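S12 family peptidase (Streptomyces sp. 82F2, PDB 3WWX) is a D-stereospecific amidohydrolase that hydrolyses amide bonds, probably by the serine mechanism of the beta-lactamase-like S12 peptidases. Local coordinates at residues A9-Q12 with A13-A17; M168-E171 with K172-R176. All blocks are in the same frame, centred on the assembly; numbering follows the deposited sequence.

Contact 1. Residues A9-Q12 with A13-A17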
loop_
_atom_site.group_PDB
_atom_site.type_symbol
_atom_site.label_atom_id
_atom_site.label_comp_id
_atom_site.label_asym_id
_atom_site.label_seq_id
_atom_site.Cartn_x
_atom_site.Cartn_y
_atom_site.Cartn_z
ATOM N N ALA A 9 -4.703 25.266 1.902
ATOM C CA ALA A 9 -5.167 24.426 2.997
ATOM C C ALA A 9 -4.264 23.202 3.120
ATOM O O ALA A 9 -3.973 22.731 4.224
ATOM C CB ALA A 9 -6.596 24.004 2.767
ATOM N N THR A 10 -3.833 22.679 1.980
ATOM C CA THR A 10 -3.005 21.473 2.004
ATOM C C THR A 10 -1.635 21.796 2.592
ATOM O O THR A 10 -1.115 21.022 3.392
ATOM C CB THR A 10 -2.897 20.884 0.621
ATOM O OG1 THR A 10 -4.212 20.829 0.060
ATOM C CG2 THR A 10 -2.308 19.454 0.681
ATOM N N GLN A 11 -1.074 22.935 2.215
ATOM C CA GLN A 11 0.168 23.433 2.818
ATOM C C GLN A 11 0.023 23.551 4.334
ATOM O O GLN A 11 0.884 23.103 5.098
ATOM C CB GLN A 11 0.537 24.781 2.206
ATOM C CG GLN A 11 1.833 25.375 2.756
ATOM C CD GLN A 11 3.046 24.508 2.450
ATOM O OE1 GLN A 11 3.247 24.087 1.306
ATOM N NE2 GLN A 11 3.877 24.267 3.465
ATOM N N GLN A 12 -1.086 24.124 4.782
ATOM C CA GLN A 12 -1.367 24.247 6.201
ATOM C C GLN A 12 -1.379 22.884 6.891
ATOM O O GLN A 12 -0.910 22.731 8.017
ATOM C CB GLN A 12 -2.729 24.933 6.358
ATOM C CG GLN A 12 -2.982 25.687 7.627
ATOM C CD GLN A 12 -4.210 26.581 7.484
ATOM O OE1 GLN A 12 -4.340 27.309 6.500
ATOM N NE2 GLN A 12 -5.127 26.501 8.443
ATOM N N ALA A 13 -1.932 21.876 6.210
ATOM C CA ALA A 13 -2.044 20.539 6.775
ATOM C C ALA A 13 -0.666 19.868 6.893
ATOM O O ALA A 13 -0.418 19.123 7.826
ATOM C CB ALA A 13 -2.995 19.679 5.939
ATOM N N LEU A 14 0.220 20.163 5.958
ATOM C CA LEU A 14 1.600 19.702 6.079
ATOM C C LEU A 14 2.264 20.349 7.292
ATOM O O LEU A 14 2.978 19.682 8.057
ATOM C CB LEU A 14 2.411 20.032 4.834
ATOM C CG LEU A 14 1.966 19.374 3.517
ATOM C CD1 LEU A 14 2.846 19.799 2.380
ATOM C CD2 LEU A 14 1.953 17.850 3.654
ATOM N N GLU A 15 2.047 21.658 7.453
ATOM C CA GLU A 15 2.594 22.352 8.614
ATOM C C GLU A 15 2.044 21.788 9.928
ATOM O O GLU A 15 2.777 21.649 10.914
ATOM C CB GLU A 15 2.304 23.850 8.529
ATOM C CG GLU A 15 2.881 24.541 7.317
ATOM C CD GLU A 15 4.380 24.654 7.323
ATOM O OE1 GLU A 15 5.012 24.271 8.335
ATOM O OE2 GLU A 15 4.938 25.134 6.305
ATOM N N ALA A 16 0.766 21.424 9.960
ATOM C CA ALA A 16 0.206 20.794 11.153
ATOM C C ALA A 16 0.872 19.456 11.496
ATOM O O ALA A 16 1.079 19.128 12.666
ATOM C CB ALA A 16 -1.285 20.617 11.020
ATOM N N ALA A 17 1.182 18.669 10.469
ATOM C CA ALA A 17 1.863 17.401 10.689
ATOM C C ALA A 17 3.229 17.622 11.330
ATOM O O ALA A 17 3.610 16.918 12.263
ATOM C CB ALA A 17 2.009 16.676 9.353
#

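Contact 2. Residues M168-E171 with K172-R176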
loop_
_atom_site.group_PDB
_atom_site.type_symbol
_atom_site.label_atom_id
_atom_site.label_comp_id
_atom_site.label_asym_id
_atom_site.label_seq_id
_atom_site.Cartn_x
_atom_site.Cartn_y
_atom_site.Cartn_z
ATOM N N MET A 168 2.706 -14.330 -4.973
ATOM C CA MET A 168 3.061 -15.699 -5.329
ATOM C C MET A 168 2.182 -16.201 -6.484
ATOM O O MET A 168 2.670 -16.941 -7.359
ATOM C CB MET A 168 2.947 -16.608 -4.104
ATOM C CG MET A 168 4.009 -16.308 -3.082
ATOM S SD MET A 168 3.712 -17.073 -1.470
ATOM C CE MET A 168 3.916 -18.775 -1.881
ATOM N N VAL A 169 0.922 -15.791 -6.512
ATOM C CA VAL A 169 0.015 -16.187 -7.605
ATOM C C VAL A 169 0.515 -15.568 -8.903
ATOM O O VAL A 169 0.543 -16.225 -9.947
ATOM C CB VAL A 169 -1.433 -15.780 -7.324
ATOM C CG1 VAL A 169 -2.324 -16.025 -8.542
ATOM C CG2 VAL A 169 -1.970 -16.508 -6.110
ATOM N N ILE A 170 0.922 -14.301 -8.853
ATOM C CA ILE A 170 1.444 -13.615 -10.038
ATOM C C ILE A 170 2.642 -14.389 -10.575
ATOM O O ILE A 170 2.747 -14.614 -11.786
ATOM C CB ILE A 170 1.847 -12.155 -9.750
ATOM C CG1 ILE A 170 0.615 -11.298 -9.466
ATOM C CG2 ILE A 170 2.621 -11.563 -10.936
ATOM C CD1 ILE A 170 0.961 -9.893 -8.876
ATOM N N GLU A 171 3.530 -14.803 -9.686
ATOM C CA GLU A 171 4.709 -15.539 -10.098
ATOM C C GLU A 171 4.307 -16.867 -10.766
ATOM O O GLU A 171 4.933 -17.265 -11.750
ATOM C CB GLU A 171 5.683 -15.770 -8.935
ATOM C CG GLU A 171 6.953 -16.468 -9.416
ATOM C CD GLU A 171 8.098 -16.494 -8.428
ATOM O OE1 GLU A 171 8.916 -17.432 -8.538
ATOM O OE2 GLU A 171 8.221 -15.590 -7.582
ATOM N N LYS A 172 3.285 -17.543 -10.249
ATOM C CA LYS A 172 2.860 -18.834 -10.818
ATOM C C LYS A 172 2.256 -18.618 -12.201
ATOM O O LYS A 172 2.552 -19.361 -13.140
ATOM C CB LYS A 172 1.850 -19.518 -9.910
ATOM C CG LYS A 172 1.450 -20.934 -10.333
ATOM C CD LYS A 172 2.634 -21.909 -10.367
ATOM C CE LYS A 172 3.408 -22.002 -9.045
ATOM N NZ LYS A 172 2.710 -22.794 -7.984
ATOM N N VAL A 173 1.416 -17.595 -12.344
ATOM C CA VAL A 173 0.789 -17.300 -13.634
ATOM C C VAL A 173 1.814 -16.903 -14.694
ATOM O O VAL A 173 1.733 -17.363 -15.844
ATOM C CB VAL A 173 -0.293 -16.192 -13.510
ATOM C CG1 VAL A 173 -0.843 -15.791 -14.876
ATOM C CG2 VAL A 173 -1.423 -16.636 -12.601
ATOM N N THR A 174 2.768 -16.047 -14.331
ATOM C CA THR A 174 3.682 -15.441 -15.292
ATOM C C THR A 174 5.003 -16.197 -15.462
ATOM O O THR A 174 5.700 -15.984 -16.458
ATOM C CB THR A 174 4.044 -13.987 -14.902
ATOM O OG1 THR A 174 4.765 -13.988 -13.659
ATOM C CG2 THR A 174 2.806 -13.118 -14.806
ATOM N N GLY A 175 5.359 -17.044 -14.498
ATOM C CA GLY A 175 6.662 -17.700 -14.496
ATOM C C GLY A 175 7.843 -16.812 -14.158
ATOM O O GLY A 175 8.993 -17.221 -14.310
ATOM N N ARG A 176 7.580 -15.595 -13.674
ATOM C CA ARG A 176 8.652 -14.677 -13.294
ATOM C C ARG A 176 8.285 -13.997 -11.968
ATOM O O ARG A 176 7.119 -13.943 -11.621
ATOM C CB ARG A 176 8.836 -13.587 -14.349
ATOM C CG ARG A 176 9.146 -14.069 -15.774
ATOM C CD ARG A 176 9.515 -12.894 -16.659
ATOM N NE ARG A 176 10.858 -12.399 -16.369
ATOM C CZ ARG A 176 11.340 -11.224 -16.772
ATOM N NH1 ARG A 176 10.590 -10.389 -17.484
ATOM N NH2 ARG A 176 12.581 -10.882 -16.449
#

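Contact 1. Residues A9-Q12 with A13-A17
Q11 and E15, one turn apart on the N-terminal helix 8-19 of this beta-lactamase-type fold, join along the flank of the helix that faces edge strand 36-41 in an i to i+4 amide-carboxylate pair. Q11 NE2 donates to E15 OE2 at 3.2 Å, bent to 135° at the hydrogen. The acceptor lies close to the amide plane, but the nitrogen meets OE2 from above the carboxylate plane, and the two planes are turned 51° apart. Q11 carries CG anti to its backbone nitrogen and then bends at chi2 (63°), which swings the amide along the helix toward E15. The same NE2 also donates to T39 O, so this nitrogen links the helix to strand 36-41. E15 CG lies beside its own backbone nitrogen, 3.3 Å from Q11 O, and the chain bends beyond it. Towards the interior, L14 packs on A25, A27 and A40 of the sheet, and A13 sits against V337 and A340 of helix 334-343. T10 OG1 is hydrogen-bonded to E341 of that same C-terminal helix. Beneath the side-chain pair runs the regular backbone ladder, in which E15 N bonds Q11 O at 3.0 Å.

Contact 2. Residues M168-E171 with K172-R176
T174 has OG1 between its backbone nitrogen and carbonyl carbon (chi1 64°), which turns the hydroxyl back onto I170 O, while I170 puts CG2 anti to its own nitrogen, on the flank that T174 passes. OG1 donates to I170 O at 2.8 Å, from above the carbonyl plane, 39° out of it. T174 N binds the same oxygen at 2.9 Å, so one carbonyl is gripped twice by one residue. The two side chains lie alongside each other and point the same way, with I170 CG2 4.2 Å from T174 CG2. OG1 is also an acceptor: R176 N approaches it at 3.2 Å, with 160° at the hydrogen, and closes an ST turn.

This is the C-terminal end of helix 160-174 in the beta-lactamase-type fold. G175 takes a positive phi, a conformation that favours glycine, and its nitrogen still reaches E171 O at 2.8 Å, strongly bent. The chain then turns so that R176 O comes back over E171, making a CA-H...O contact of 3.3 Å with E171 CA and lying near E171 CG.

On another side of the helix V169 CG1 packs against V173 CG2, one turn on. V169 and I170 are buried against L63 of helix 55-68; I170 also touches Y178 and A181 of helix 178-187, the next helix in the chain. K172, bent at each torsion from chi2 to chi4, curls away to hydrogen-bond W81 O through NZ, which ties the exposed face of this turn to helix 78-81. Its backbone nitrogen stays in the helical ladder, bonded to M168 O at 3.0 Å.

In the fold
Following the chain from the N terminus, contact 1 comes first, within helix 8-19, and is complete long before contact 2 begins on helix 160-174. They run in series, neither nested nor crossed; contact 1 lies wholly within its helix, contact 2 runs over the end of its helix, and neither closes a long loop. Contact 1 belongs to the sheet side of the fold, where the first helix lies with the C-terminal helix 334-343 on the antiparallel sheet. Contact 2 belongs to the helical part, where the last turns of helix 160-174 pack among helices 55-68, 136-144 and 178-187. Their centres are 42 Å apart, on opposite sides of the chain's centre.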